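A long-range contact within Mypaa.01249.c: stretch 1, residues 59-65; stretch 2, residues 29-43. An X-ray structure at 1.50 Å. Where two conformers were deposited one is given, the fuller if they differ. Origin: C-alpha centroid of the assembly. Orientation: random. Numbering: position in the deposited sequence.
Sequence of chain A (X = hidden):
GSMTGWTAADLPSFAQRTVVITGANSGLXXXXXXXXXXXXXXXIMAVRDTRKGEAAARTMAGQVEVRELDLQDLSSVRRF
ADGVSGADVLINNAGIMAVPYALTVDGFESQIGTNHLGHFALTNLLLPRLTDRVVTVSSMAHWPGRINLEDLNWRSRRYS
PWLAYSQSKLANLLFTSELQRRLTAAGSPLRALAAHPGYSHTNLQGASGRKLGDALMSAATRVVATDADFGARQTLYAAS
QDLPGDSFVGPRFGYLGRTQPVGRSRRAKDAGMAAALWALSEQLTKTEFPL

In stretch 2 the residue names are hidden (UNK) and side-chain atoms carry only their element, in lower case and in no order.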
# COMPACT_ATOMS: atom_id res chain seq x y z
N THR A 59 19.78 0.79 -13.39
CA THR A 59 19.84 -0.18 -14.48
C THR A 59 18.46 -0.65 -14.99
O THR A 59 18.40 -1.52 -15.85
CB THR A 59 20.67 -1.41 -14.09
OG1 THR A 59 20.01 -2.10 -13.05
CG2 THR A 59 22.06 -0.98 -13.64
N MET A 60 17.38 -0.08 -14.48
CA MET A 60 16.03 -0.40 -14.95
C MET A 60 15.73 0.40 -16.20
O MET A 60 15.94 1.61 -16.23
CB MET A 60 15.00 -0.09 -13.88
CG MET A 60 15.11 -0.97 -12.68
SD MET A 60 13.75 -0.62 -11.51
CE MET A 60 13.92 -1.99 -10.32
N ALA A 61 15.23 -0.28 -17.25
CA ALA A 61 14.72 0.42 -18.42
C ALA A 61 13.58 1.37 -18.07
O ALA A 61 12.74 1.08 -17.17
CB ALA A 61 14.28 -0.58 -19.50
N GLY A 62 13.50 2.50 -18.77
CA GLY A 62 12.52 3.51 -18.44
C GLY A 62 13.01 4.41 -17.28
O GLY A 62 14.20 4.43 -16.97
N GLN A 63 12.07 5.13 -16.69
CA GLN A 63 12.36 6.20 -15.71
C GLN A 63 11.95 5.81 -14.29
O GLN A 63 10.77 5.92 -13.93
CB GLN A 63 11.68 7.48 -16.16
CG GLN A 63 12.28 8.01 -17.43
CD GLN A 63 11.67 9.31 -17.88
OE1 GLN A 63 10.84 9.33 -18.78
NE2 GLN A 63 12.06 10.43 -17.23
N VAL A 64 12.89 5.29 -13.49
CA VAL A 64 12.64 5.02 -12.07
C VAL A 64 13.58 5.91 -11.26
O VAL A 64 14.80 5.70 -11.27
CB VAL A 64 12.86 3.55 -11.69
CG1 VAL A 64 12.51 3.33 -10.22
CG2 VAL A 64 12.03 2.61 -12.57
N GLU A 65 13.00 6.93 -10.61
CA GLU A 65 13.71 7.86 -9.73
C GLU A 65 13.61 7.38 -8.30
O GLU A 65 12.57 6.91 -7.92
CB GLU A 65 13.13 9.29 -9.83
CG GLU A 65 13.86 10.31 -8.93
CD GLU A 65 13.18 11.65 -8.79
OE1 GLU A 65 12.13 11.90 -9.42
OE2 GLU A 65 13.74 12.48 -8.02
N UNK A 29 8.22 -4.60 -4.81
CA UNK A 29 8.29 -3.20 -5.22
C UNK A 29 9.13 -2.99 -6.45
O UNK A 29 8.74 -2.21 -7.35
N UNK A 30 10.27 -3.66 -6.51
CA UNK A 30 11.17 -3.50 -7.63
C UNK A 30 10.52 -3.93 -8.94
O UNK A 30 10.64 -3.23 -9.95
c UNK A 30 12.46 -4.25 -7.40
N UNK A 31 9.85 -5.08 -8.94
CA UNK A 31 9.19 -5.57 -10.15
C UNK A 31 8.03 -4.66 -10.55
O UNK A 31 7.81 -4.37 -11.72
c UNK A 31 9.97 -7.96 -9.80
c UNK A 31 7.94 -7.47 -11.28
c UNK A 31 8.75 -7.03 -10.03
N UNK A 32 7.28 -4.17 -9.55
CA UNK A 32 6.16 -3.30 -9.83
C UNK A 32 6.68 -2.03 -10.57
O UNK A 32 6.13 -1.63 -11.59
o UNK A 32 4.99 -4.11 -7.86
c UNK A 32 5.41 -2.92 -8.56
c UNK A 32 4.18 -2.10 -8.88
N UNK A 33 7.76 -1.45 -10.03
CA UNK A 33 8.40 -0.29 -10.65
C UNK A 33 8.92 -0.60 -12.03
O UNK A 33 8.70 0.18 -12.98
c UNK A 33 9.53 0.22 -9.76
N UNK A 34 9.62 -1.73 -12.15
CA UNK A 34 10.25 -2.14 -13.42
C UNK A 34 9.20 -2.24 -14.52
O UNK A 34 9.42 -1.75 -15.66
c UNK A 34 12.19 -5.43 -14.24
c UNK A 34 11.74 -3.98 -14.44
n UNK A 34 11.99 -8.11 -13.16
c UNK A 34 11.00 -7.61 -13.91
n UNK A 34 11.06 -6.37 -14.40
c UNK A 34 11.00 -3.48 -13.23
n UNK A 34 9.95 -8.35 -14.19
N UNK A 35 8.07 -2.90 -14.25
CA UNK A 35 7.08 -3.14 -15.30
C UNK A 35 6.37 -1.85 -15.68
O UNK A 35 6.09 -1.61 -16.86
o UNK A 35 7.77 -7.35 -15.82
c UNK A 35 6.07 -4.20 -14.86
c UNK A 35 7.08 -6.30 -15.93
c UNK A 35 6.66 -5.58 -14.65
o UNK A 35 6.68 -5.92 -17.03
N UNK A 36 6.06 -0.99 -14.71
CA UNK A 36 5.44 0.28 -15.07
C UNK A 36 6.39 1.20 -15.87
O UNK A 36 6.00 1.86 -16.85
c UNK A 36 4.93 1.01 -13.82
c UNK A 36 3.80 0.28 -13.14
c UNK A 36 3.54 0.86 -11.74
c UNK A 36 2.52 0.36 -14.02
N UNK A 37 7.67 1.24 -15.48
CA UNK A 37 8.64 2.02 -16.21
C UNK A 37 8.82 1.50 -17.66
O UNK A 37 9.01 2.28 -18.58
c UNK A 37 10.02 2.04 -15.46
N UNK A 38 8.79 0.18 -17.83
CA UNK A 38 8.90 -0.42 -19.18
C UNK A 38 7.75 0.04 -20.10
O UNK A 38 7.90 0.06 -21.32
c UNK A 38 6.27 -4.89 -20.01
n UNK A 38 5.23 -5.22 -19.23
c UNK A 38 8.71 -4.30 -20.22
n UNK A 38 7.49 -4.71 -19.46
c UNK A 38 8.93 -2.76 -20.37
n UNK A 38 6.09 -4.68 -21.32
c UNK A 38 8.93 -1.97 -19.07
N UNK A 39 6.61 0.38 -19.48
CA UNK A 39 5.42 0.87 -20.20
C UNK A 39 5.34 2.39 -20.26
O UNK A 39 4.31 2.94 -20.66
c UNK A 39 4.11 -1.31 -19.75
n UNK A 39 4.00 -1.20 -23.94
c UNK A 39 4.22 -1.81 -21.11
n UNK A 39 3.00 -1.57 -21.85
c UNK A 39 4.15 0.25 -19.63
n UNK A 39 1.71 -1.14 -23.67
c UNK A 39 2.91 -1.30 -23.15
N UNK A 40 6.44 3.08 -19.94
CA UNK A 40 6.55 4.51 -20.12
C UNK A 40 6.22 5.38 -18.93
O UNK A 40 6.24 6.62 -19.06
N UNK A 41 5.97 4.78 -17.78
CA UNK A 41 5.66 5.59 -16.58
C UNK A 41 6.88 6.33 -16.07
O UNK A 41 8.01 5.83 -16.13
c UNK A 41 5.14 4.72 -15.43
N UNK A 42 6.64 7.51 -15.49
CA UNK A 42 7.63 8.17 -14.65
C UNK A 42 7.38 7.64 -13.24
O UNK A 42 6.39 7.98 -12.62
c UNK A 42 8.46 10.36 -13.74
c UNK A 42 7.49 9.70 -14.69
o UNK A 42 7.76 10.16 -16.04
N UNK A 43 8.29 6.80 -12.75
CA UNK A 43 8.13 6.14 -11.45
C UNK A 43 8.99 6.84 -10.40
O UNK A 43 10.16 7.14 -10.67
c UNK A 43 8.34 4.00 -10.11
c UNK A 43 8.50 4.65 -11.49
c UNK A 43 7.67 3.89 -12.54
O HOH W 1 12.05 -1.43 -16.59
O HOH W 2 9.51 4.93 -18.13

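Position 29 has no side-chain atoms and lies out of reach of stretch 1; it is Gly29, within a helix. Position 30 carries a single carbon, CB, 4.0 Å from Met60 CE, while its carbonyl O lies 3.5 Å from the same CE; this is Ala30. Position 31 has three carbons, one bearing the other two, and points away: Val31. At position 32 one carbon carries an oxygen and a carbon, with nothing of stretch 1 nearby, which gives Thr32.

Position 33 again has one carbon, directed toward stretch 1, its CB 4.3 Å from Val64 CG1; it is Ala33. Position 34 shows three carbons, a nitrogen, and a carbon bearing two more nitrogens, a guanidinium. Its CB is 4.3 Å from Met60 SD, but its end leads away; this is Arg34. At position 35 three carbons end in two oxygens, a carboxylate that makes no contact with stretch 1: Glu35. Position 36 has four carbons forked at the second and touches nothing across the contact; it is Leu36.

The single carbon of position 37, CB, lies 3.4 Å from Ala61 O and 3.6 Å from Val64 CG2. It is Ala37, and its carbonyl O comes within 3.7 Å of Gly62 CA, where a CB on Gly62 would clash with that oxygen. Position 38 has three carbons, a nitrogen and a carbon with two more nitrogens, its end leading away: Arg38. Position 39 has the same atoms, out of reach: Arg39. Position 40 lacks a side chain and has a positive phi of 95°: Gly40. Position 41 has one carbon, too far from stretch 1 to touch it, though its carbonyl O lies 3.5 Å from Gln63 O: Ala41. Position 42 has a carbon bearing one oxygen and one carbon, the oxygen 4.2 Å from Gln63 OE1; it is Thr42. Position 43 has three carbons, one carrying two, with its CB 4.2 Å from Val64 CG2: Val43.

The contact joins strand pairing to helix packing. Val43 N donates to Gln63 O at 2.9 Å, and Glu65 N donates to Val43 O at 2.8 Å, so Val43 is held through both backbone groups in a parallel pairing. Val64 and Val43 share a sheet face, from which Val64 reaches Ala33 and Ala37, whose small side chains allow close approach. Water extends the backbone links: one molecule donates to Arg34 O and Ala61 O, while another accepts from Gln63 N and donates to Ala37 O and Ala41 O.

Stretch 2 (29-43) GAVTARELARRGATV
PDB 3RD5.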